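Local coordinates for protein 401aa long hypothetical glucose-1-phosphate thymidylyltransferase (Sulfolobus tokodaii, PDB 2GGO) that probably transfers nucleotidyl groups to sugar 1-phosphates and acetylates amino sugar phosphates, making UDP-N-acetylglucosamine and UDP-N-acetylgalactosamine, at residues 237-242 against 255-260; 233-238 against 245-250; 251-256 against 269-274. One frame throughout, in Å; residues are numbered along the deposited sequence.

All three interactions lie at the beginning of the parallel beta-helix in the C-terminal part of the chain, on one side of the chain's centre, about 8 to 10 Å apart, centre to centre. The first segments of interactions 1 and 2 overlap at Asp237 and Asn238; interactions 1 and 3 share Ser255 and Gly256. Interaction 3 begins directly after the second segment of interaction 2. Interactions 1 and 3 each join neighbouring strands within a sheet, whereas interaction 2 joins strands of two different sheets. Strand 234-235 of interaction 2 is the neighbour of strand 252-253 of interaction 3. Together they link the first coil to the next and pack its inside, away from the nucleotide- and sugar-phosphate-binding sites.

Interaction 1: 237-242 against 255-260; sequences DNVKIK and SGTYIE
Lys242 and Tyr258 meet on the outer surface of a left-handed parallel beta-helix, the fold of hexapeptide-repeat transferases, where strand 240-242 runs beside strand 258-260 of the following coil. The two strand axes are 4.8 Å apart and diverge by only 1°, so equivalent positions sit side by side: Lys240 with Tyr258, Ile241 with Ile259, Lys242 with Glu260. Three backbone bonds hold that register: Lys240 N to Thr257 O, Ile259 N to Lys240 O at 2.8 Å, and Lys242 N to Ile259 O. Before the strands begin, Gly256 N donates to Asn238 O at 2.6 Å.

Ile259 projects to the other face, towards the inside of the coil. Its CD1 is 4.3 Å from Ile241 CG1, and the same side chain also touches Ile253, which makes this apolar face part of the helix interior. On the outer face, Lys240 and Tyr258 lie side by side and point the same way. In Lys240, chi1 of 179° (CG anti to the backbone N) sets CG alongside the ring, with CB 3.5 Å from Tyr258 CD1 and CG by CE1; beyond CG the chain bends. Glu260 has its own partner in Tyr276 through OE1. Lys242 slants across Tyr258 to the phenol, where NZ donates a hydrogen bond of 2.9 Å to OH and CE rests 3.2 Å from that same oxygen.

Interaction 2: 233-238 against 245-250; sequences GNVEDN and VIIEED
In Ile247, CG1 stands anti to the carbonyl carbon (chi1 -50°) and chi2 of 170° extends CD1 away from the backbone, to Val235. There CG1 is anti to the backbone N (chi1 178°), leaving CG2 beside the N as the branch that does the touching. The meeting is methyl to methyl, with Val235 CG2 3.9 Å from Ile247 CD1, and the two side chains cross at about a right angle. On the Ile247 side, CG2 faces the other way along the segment and lies 4.2 Å from Gly233 CA.

Gly233 is where the two backbones come closest, its CA being 4.6 Å from Glu249 CA and 3.6 Å from Glu248 O. A beta carbon at this position would point at the opposing segment, clashing with Glu248 O and pressing on Ile247 CG2; the absence of a side chain therefore lets the chains pass at this separation. No hydrogen bond joins the segments, and they bury a modest 171 Å² in all. Their backbone partners lie to the sides instead: Asn234 and Glu236 bond to strand 252-253 and its flanks, while strand 245-247 lies next to 230-231 and 263-265. Ile247 CD1 also lies 4.2 Å from Ile241 CD1, and Ile247 touches Ile253. Apolar side chains of different sheets meeting in the interior, here from successive coils, are characteristic of the left-handed parallel beta-helix.

Interaction 3: 251-256 against 269-274; sequences AEIKSG and SEIGPN
Ala251 meets the backbone of Ser269 at the start of the contact, where its CA makes a CA-H...O contact of 3.3 Å with Ser269 O. The same oxygen accepts the N-H of Glu252, and Glu252 O in turn receives the N-H of Ile271 at 2.9 Å. Across the bridge the side chains of Glu252 and Glu270 lie side by side and point the same way. Their carboxylates approach to 3.3 Å between Glu252 OE1 and Glu270 OE2, two acceptors with no bond between them and with planes 45° apart; this proximity would tend to raise the affinity of one of them for a proton. Ile253 points to the opposite, inner face and packs by CG2 at 4.3 Å from Ile271 CB, with Ile265 touching both residues.

Lys254 continues the pairing, its N bonded to Ile271 O. Its CG is anti to the carbonyl carbon (chi1 -54°), and the extended chain beyond it slants across Glu270 until NZ forms a salt bridge of 3.5 Å with Glu270 OE2. NZ also donates to a water at 2.6 Å, which donates onward to Gly272 O. An alanine here would probably leave Glu270, close to the like-charged Glu252, without this counter-charge and the water without its lysine donor. At Ser255, the backbone O accepts from Asn274 N at 3.1 Å, past the cis peptide bond that precedes Pro273. Gly256 CA then lies against Asn274 OD1, 3.3 Å away, a place where a beta carbon would clash. In-register parallel strands followed by turns stacked in successive coils, though not of identical conformation, are the mark of the left-handed beta-helix built from hexapeptide repeats.

Interaction 1: 237-242 against 255-260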
loop_
_atom_site.group_PDB
_atom_site.type_symbol
_atom_site.label_atom_id
_atom_site.label_comp_id
_atom_site.label_asym_id
_atom_site.label_seq_id
_atom_site.Cartn_x
_atom_site.Cartn_y
_atom_site.Cartn_z
ATOM N N ASP A 237 27.310 23.296 -0.706
ATOM C CA ASP A 237 28.588 22.636 -0.834
ATOM C C ASP A 237 28.828 21.639 0.303
ATOM O O ASP A 237 28.215 21.722 1.362
ATOM C CB ASP A 237 29.760 23.606 -1.076
ATOM C CG ASP A 237 29.924 24.616 0.014
ATOM O OD1 ASP A 237 29.312 24.472 1.089
ATOM O OD2 ASP A 237 30.690 25.579 -0.194
ATOM N N ASN A 238 29.697 20.674 0.035
ATOM C CA ASN A 238 29.969 19.571 0.938
ATOM C C ASN A 238 28.830 18.642 1.233
ATOM O O ASN A 238 28.661 18.218 2.358
ATOM C CB ASN A 238 30.595 20.071 2.229
ATOM C CG ASN A 238 31.936 20.616 1.984
ATOM O OD1 ASN A 238 32.150 21.835 1.987
ATOM N ND2 ASN A 238 32.861 19.727 1.673
ATOM N N VAL A 239 28.059 18.330 0.207
ATOM C CA VAL A 239 27.106 17.266 0.291
ATOM C C VAL A 239 27.678 16.169 -0.596
ATOM O O VAL A 239 28.096 16.446 -1.691
ATOM C CB VAL A 239 25.720 17.750 -0.133
ATOM C CG1 VAL A 239 24.719 16.627 -0.028
ATOM C CG2 VAL A 239 25.281 18.900 0.743
ATOM N N LYS A 240 27.801 14.941 -0.106
ATOM C CA LYS A 240 28.260 13.865 -0.952
ATOM C C LYS A 240 27.064 13.093 -1.462
ATOM O O LYS A 240 26.210 12.672 -0.665
ATOM C CB LYS A 240 29.196 12.913 -0.215
ATOM C CG LYS A 240 29.721 11.702 -1.033
ATOM C CD LYS A 240 30.845 12.153 -2.021
ATOM C CE LYS A 240 32.054 11.204 -2.044
ATOM N NZ LYS A 240 32.942 11.441 -0.865
ATOM N N ILE A 241 27.002 12.883 -2.783
ATOM C CA ILE A 241 25.983 12.005 -3.359
ATOM C C ILE A 241 26.532 10.826 -4.162
ATOM O O ILE A 241 27.345 10.999 -5.065
ATOM C CB ILE A 241 24.997 12.785 -4.208
ATOM C CG1 ILE A 241 24.496 14.003 -3.435
ATOM C CG2 ILE A 241 23.870 11.878 -4.622
ATOM C CD1 ILE A 241 23.624 14.944 -4.233
ATOM N N LYS A 242 26.073 9.634 -3.820
ATOM C CA LYS A 242 26.339 8.416 -4.578
ATOM C C LYS A 242 25.033 7.760 -5.083
ATOM O O LYS A 242 24.013 7.746 -4.389
ATOM C CB LYS A 242 27.137 7.427 -3.733
ATOM C CG LYS A 242 28.570 7.861 -3.476
ATOM C CD LYS A 242 28.961 7.556 -2.051
ATOM C CE LYS A 242 30.468 7.542 -1.867
ATOM N NZ LYS A 242 30.836 6.357 -1.034
ATOM N N SER A 255 25.159 21.334 3.951
ATOM C CA SER A 255 26.500 20.772 3.927
ATOM C C SER A 255 26.685 19.681 4.978
ATOM O O SER A 255 25.998 19.667 6.004
ATOM C CB SER A 255 27.515 21.904 4.102
ATOM O OG SER A 255 27.185 22.979 3.213
ATOM N N GLY A 256 27.580 18.740 4.697
ATOM C CA GLY A 256 27.846 17.671 5.638
ATOM C C GLY A 256 26.933 16.499 5.395
ATOM O O GLY A 256 27.198 15.392 5.866
ATOM N N THR A 257 25.871 16.725 4.634
ATOM C CA THR A 257 24.962 15.648 4.290
ATOM C C THR A 257 25.602 14.627 3.362
ATOM O O THR A 257 26.347 14.995 2.476
ATOM C CB THR A 257 23.691 16.168 3.694
ATOM O OG1 THR A 257 23.058 17.014 4.641
ATOM C CG2 THR A 257 22.767 15.039 3.339
ATOM N N TYR A 258 25.309 13.346 3.603
ATOM C CA TYR A 258 25.895 12.213 2.869
ATOM C C TYR A 258 24.778 11.281 2.431
ATOM O O TYR A 258 24.010 10.778 3.251
ATOM C CB TYR A 258 26.841 11.426 3.757
ATOM C CG TYR A 258 27.862 10.534 3.050
ATOM C CD1 TYR A 258 29.138 11.011 2.740
ATOM C CD2 TYR A 258 27.569 9.198 2.742
ATOM C CE1 TYR A 258 30.097 10.195 2.150
ATOM C CE2 TYR A 258 28.542 8.361 2.148
ATOM C CZ TYR A 258 29.788 8.881 1.858
ATOM O OH TYR A 258 30.750 8.102 1.289
ATOM N N ILE A 259 24.670 11.070 1.118
ATOM C CA ILE A 259 23.534 10.341 0.527
ATOM C C ILE A 259 24.100 9.140 -0.217
ATOM O O ILE A 259 24.960 9.296 -1.061
ATOM C CB ILE A 259 22.694 11.316 -0.386
ATOM C CG1 ILE A 259 22.162 12.499 0.438
ATOM C CG2 ILE A 259 21.553 10.639 -1.091
ATOM C CD1 ILE A 259 21.435 13.570 -0.425
ATOM N N GLU A 260 23.702 7.939 0.166
ATOM C CA GLU A 260 24.027 6.752 -0.607
ATOM C C GLU A 260 22.729 6.312 -1.260
ATOM O O GLU A 260 21.812 5.910 -0.578
ATOM C CB GLU A 260 24.679 5.654 0.275
ATOM C CG GLU A 260 26.068 6.095 0.846
ATOM C CD GLU A 260 26.718 5.125 1.847
ATOM O OE1 GLU A 260 25.970 4.491 2.638
ATOM O OE2 GLU A 260 27.996 5.010 1.845
#

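Interaction 2: 233-238 against 245-250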
loop_
_atom_site.group_PDB
_atom_site.type_symbol
_atom_site.label_atom_id
_atom_site.label_comp_id
_atom_site.label_asym_id
_atom_site.label_seq_id
_atom_site.Cartn_x
_atom_site.Cartn_y
_atom_site.Cartn_z
ATOM N N GLY A 233 16.326 20.771 -6.842
ATOM C CA GLY A 233 16.344 21.474 -5.563
ATOM C C GLY A 233 17.650 22.226 -5.375
ATOM O O GLY A 233 18.369 22.476 -6.350
ATOM N N ASN A 234 17.971 22.590 -4.133
ATOM C CA ASN A 234 19.159 23.351 -3.828
ATOM C C ASN A 234 20.057 22.483 -2.978
ATOM O O ASN A 234 19.615 21.990 -1.954
ATOM C CB ASN A 234 18.756 24.614 -3.068
ATOM C CG ASN A 234 19.926 25.301 -2.394
ATOM O OD1 ASN A 234 20.979 25.525 -3.019
ATOM N ND2 ASN A 234 19.748 25.666 -1.104
ATOM N N VAL A 235 21.287 22.261 -3.420
ATOM C CA VAL A 235 22.263 21.458 -2.692
ATOM C C VAL A 235 23.488 22.302 -2.416
ATOM O O VAL A 235 24.103 22.845 -3.349
ATOM C CB VAL A 235 22.684 20.217 -3.485
ATOM C CG1 VAL A 235 23.737 19.419 -2.734
ATOM C CG2 VAL A 235 21.479 19.367 -3.789
ATOM N N GLU A 236 23.847 22.419 -1.134
ATOM C CA GLU A 236 24.910 23.316 -0.725
ATOM C C GLU A 236 26.203 22.616 -0.982
ATOM O O GLU A 236 26.207 21.460 -1.416
ATOM C CB GLU A 236 24.814 23.630 0.758
ATOM C CG GLU A 236 23.596 24.423 1.158
ATOM C CD GLU A 236 23.621 24.849 2.629
ATOM O OE1 GLU A 236 24.423 24.305 3.435
ATOM O OE2 GLU A 236 22.807 25.746 2.978
ATOM N N ASP A 237 27.310 23.296 -0.706
ATOM C CA ASP A 237 28.588 22.636 -0.834
ATOM C C ASP A 237 28.828 21.639 0.303
ATOM O O ASP A 237 28.215 21.722 1.362
ATOM C CB ASP A 237 29.760 23.606 -1.076
ATOM C CG ASP A 237 29.924 24.616 0.014
ATOM O OD1 ASP A 237 29.312 24.472 1.089
ATOM O OD2 ASP A 237 30.690 25.579 -0.194
ATOM N N ASN A 238 29.697 20.674 0.035
ATOM C CA ASN A 238 29.969 19.571 0.938
ATOM C C ASN A 238 28.830 18.642 1.233
ATOM O O ASN A 238 28.661 18.218 2.358
ATOM C CB ASN A 238 30.595 20.071 2.229
ATOM C CG ASN A 238 31.936 20.616 1.984
ATOM O OD1 ASN A 238 32.150 21.835 1.987
ATOM N ND2 ASN A 238 32.861 19.727 1.673
ATOM N N VAL A 245 19.640 9.459 -6.972
ATOM C CA VAL A 245 19.011 10.352 -6.030
ATOM C C VAL A 245 18.011 11.281 -6.688
ATOM O O VAL A 245 18.374 12.055 -7.558
ATOM C CB VAL A 245 20.080 11.163 -5.262
ATOM C CG1 VAL A 245 19.452 11.970 -4.161
ATOM C CG2 VAL A 245 21.093 10.208 -4.647
ATOM N N ILE A 246 16.755 11.227 -6.258
ATOM C CA ILE A 246 15.743 12.159 -6.758
ATOM C C ILE A 246 15.604 13.300 -5.762
ATOM O O ILE A 246 15.164 13.112 -4.624
ATOM C CB ILE A 246 14.364 11.500 -7.009
ATOM C CG1 ILE A 246 14.451 10.487 -8.138
ATOM C CG2 ILE A 246 13.359 12.517 -7.427
ATOM C CD1 ILE A 246 15.213 9.212 -7.772
ATOM N N ILE A 247 16.001 14.486 -6.203
ATOM C CA ILE A 247 15.810 15.676 -5.409
ATOM C C ILE A 247 14.760 16.543 -6.101
ATOM O O ILE A 247 14.957 17.002 -7.239
ATOM C CB ILE A 247 17.125 16.453 -5.193
ATOM C CG1 ILE A 247 18.224 15.506 -4.712
ATOM C CG2 ILE A 247 16.886 17.582 -4.200
ATOM C CD1 ILE A 247 19.623 16.057 -4.673
ATOM N N GLU A 248 13.662 16.781 -5.403
ATOM C CA GLU A 248 12.527 17.483 -5.963
ATOM C C GLU A 248 12.577 18.953 -5.679
ATOM O O GLU A 248 13.403 19.426 -4.899
ATOM C CB GLU A 248 11.278 16.948 -5.361
ATOM C CG GLU A 248 11.148 15.527 -5.608
ATOM C CD GLU A 248 10.197 15.315 -6.697
ATOM O OE1 GLU A 248 10.580 15.638 -7.878
ATOM O OE2 GLU A 248 9.057 14.873 -6.340
ATOM N N GLU A 249 11.681 19.691 -6.321
ATOM C CA GLU A 249 11.773 21.121 -6.289
ATOM C C GLU A 249 11.489 21.629 -4.909
ATOM O O GLU A 249 10.690 21.062 -4.182
ATOM C CB GLU A 249 10.812 21.743 -7.295
ATOM C CG GLU A 249 9.395 21.201 -7.221
ATOM C CD GLU A 249 8.411 21.948 -8.161
ATOM O OE1 GLU A 249 8.827 22.349 -9.296
ATOM O OE2 GLU A 249 7.227 22.129 -7.737
ATOM N N ASP A 250 12.171 22.705 -4.573
ATOM C CA ASP A 250 12.077 23.349 -3.284
ATOM C C ASP A 250 12.827 22.637 -2.167
ATOM O O ASP A 250 12.928 23.177 -1.078
ATOM C CB ASP A 250 10.625 23.648 -2.931
ATOM C CG ASP A 250 9.991 24.580 -3.947
ATOM O OD1 ASP A 250 10.689 25.561 -4.315
ATOM O OD2 ASP A 250 8.842 24.314 -4.406
#

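Interaction 3: 251-256 against 269-274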
loop_
_atom_site.group_PDB
_atom_site.type_symbol
_atom_site.label_atom_id
_atom_site.label_comp_id
_atom_site.label_asym_id
_atom_site.label_seq_id
_atom_site.Cartn_x
_atom_site.Cartn_y
_atom_site.Cartn_z
ATOM N N ALA A 251 13.397 21.464 -2.461
ATOM C CA ALA A 251 14.181 20.723 -1.480
ATOM C C ALA A 251 15.563 21.353 -1.292
ATOM O O ALA A 251 16.203 21.801 -2.261
ATOM C CB ALA A 251 14.260 19.219 -1.838
ATOM N N GLU A 252 16.001 21.407 -0.035
ATOM C CA GLU A 252 17.238 22.079 0.342
ATOM C C GLU A 252 18.080 21.070 1.064
ATOM O O GLU A 252 17.597 20.449 2.020
ATOM C CB GLU A 252 16.934 23.241 1.294
ATOM C CG GLU A 252 18.075 24.297 1.365
ATOM C CD GLU A 252 18.148 25.087 2.718
ATOM O OE1 GLU A 252 17.196 24.979 3.564
ATOM O OE2 GLU A 252 19.175 25.818 2.912
ATOM N N ILE A 253 19.319 20.898 0.608
ATOM C CA ILE A 253 20.280 19.971 1.208
ATOM C C ILE A 253 21.568 20.674 1.664
ATOM O O ILE A 253 22.306 21.229 0.872
ATOM C CB ILE A 253 20.622 18.841 0.251
ATOM C CG1 ILE A 253 19.321 18.281 -0.394
ATOM C CG2 ILE A 253 21.438 17.829 0.952
ATOM C CD1 ILE A 253 19.422 16.924 -0.976
ATOM N N LYS A 254 21.808 20.631 2.969
ATOM C CA LYS A 254 22.827 21.399 3.638
ATOM C C LYS A 254 24.075 20.599 3.810
ATOM O O LYS A 254 24.071 19.360 3.793
ATOM C CB LYS A 254 22.318 21.850 5.005
ATOM C CG LYS A 254 20.991 22.580 4.924
ATOM C CD LYS A 254 20.652 23.252 6.227
ATOM C CE LYS A 254 19.310 24.074 6.181
ATOM N NZ LYS A 254 18.772 24.293 7.575
ATOM N N SER A 255 25.159 21.334 3.951
ATOM C CA SER A 255 26.500 20.772 3.927
ATOM C C SER A 255 26.685 19.681 4.978
ATOM O O SER A 255 25.998 19.667 6.004
ATOM C CB SER A 255 27.515 21.904 4.102
ATOM O OG SER A 255 27.185 22.979 3.213
ATOM N N GLY A 256 27.580 18.740 4.697
ATOM C CA GLY A 256 27.846 17.671 5.638
ATOM C C GLY A 256 26.933 16.499 5.395
ATOM O O GLY A 256 27.198 15.392 5.866
ATOM N N SER A 269 11.485 19.425 0.995
ATOM C CA SER A 269 12.259 18.831 2.069
ATOM C C SER A 269 13.434 19.688 2.520
ATOM O O SER A 269 13.948 20.487 1.758
ATOM C CB SER A 269 12.729 17.455 1.681
ATOM O OG SER A 269 11.566 16.617 1.689
ATOM N N GLU A 270 13.806 19.562 3.795
ATOM C CA GLU A 270 14.953 20.265 4.314
ATOM C C GLU A 270 15.818 19.228 5.018
ATOM O O GLU A 270 15.409 18.668 6.004
ATOM C CB GLU A 270 14.488 21.352 5.256
ATOM C CG GLU A 270 15.600 22.169 5.884
ATOM C CD GLU A 270 15.061 23.366 6.697
ATOM O OE1 GLU A 270 14.240 23.168 7.621
ATOM O OE2 GLU A 270 15.474 24.525 6.400
ATOM N N ILE A 271 16.991 18.957 4.451
ATOM C CA ILE A 271 17.855 17.869 4.893
ATOM C C ILE A 271 19.113 18.513 5.393
ATOM O O ILE A 271 19.603 19.439 4.779
ATOM C CB ILE A 271 18.258 16.922 3.719
ATOM C CG1 ILE A 271 17.036 16.516 2.925
ATOM C CG2 ILE A 271 18.945 15.627 4.269
ATOM C CD1 ILE A 271 16.069 15.758 3.793
ATOM N N GLY A 272 19.638 18.039 6.515
ATOM C CA GLY A 272 20.907 18.529 6.983
ATOM C C GLY A 272 20.841 19.633 8.029
ATOM O O GLY A 272 19.743 20.034 8.480
ATOM N N PRO A 273 22.000 20.092 8.469
ATOM C CA PRO A 273 23.343 19.686 8.020
ATOM C C PRO A 273 23.751 18.344 8.611
ATOM O O PRO A 273 23.132 17.929 9.572
ATOM C CB PRO A 273 24.229 20.767 8.620
ATOM C CG PRO A 273 23.515 21.207 9.832
ATOM C CD PRO A 273 22.063 21.092 9.548
ATOM N N ASN A 274 24.738 17.660 8.028
ATOM C CA ASN A 274 25.307 16.501 8.691
ATOM C C ASN A 274 24.260 15.407 8.864
ATOM O O ASN A 274 24.197 14.720 9.865
ATOM C CB ASN A 274 25.873 16.939 10.038
ATOM C CG ASN A 274 27.059 17.922 9.898
ATOM O OD1 ASN A 274 27.833 17.814 8.941
ATOM N ND2 ASN A 274 27.200 18.887 10.854
HETATM O O HOH W 1 18.736 22.397 9.358
#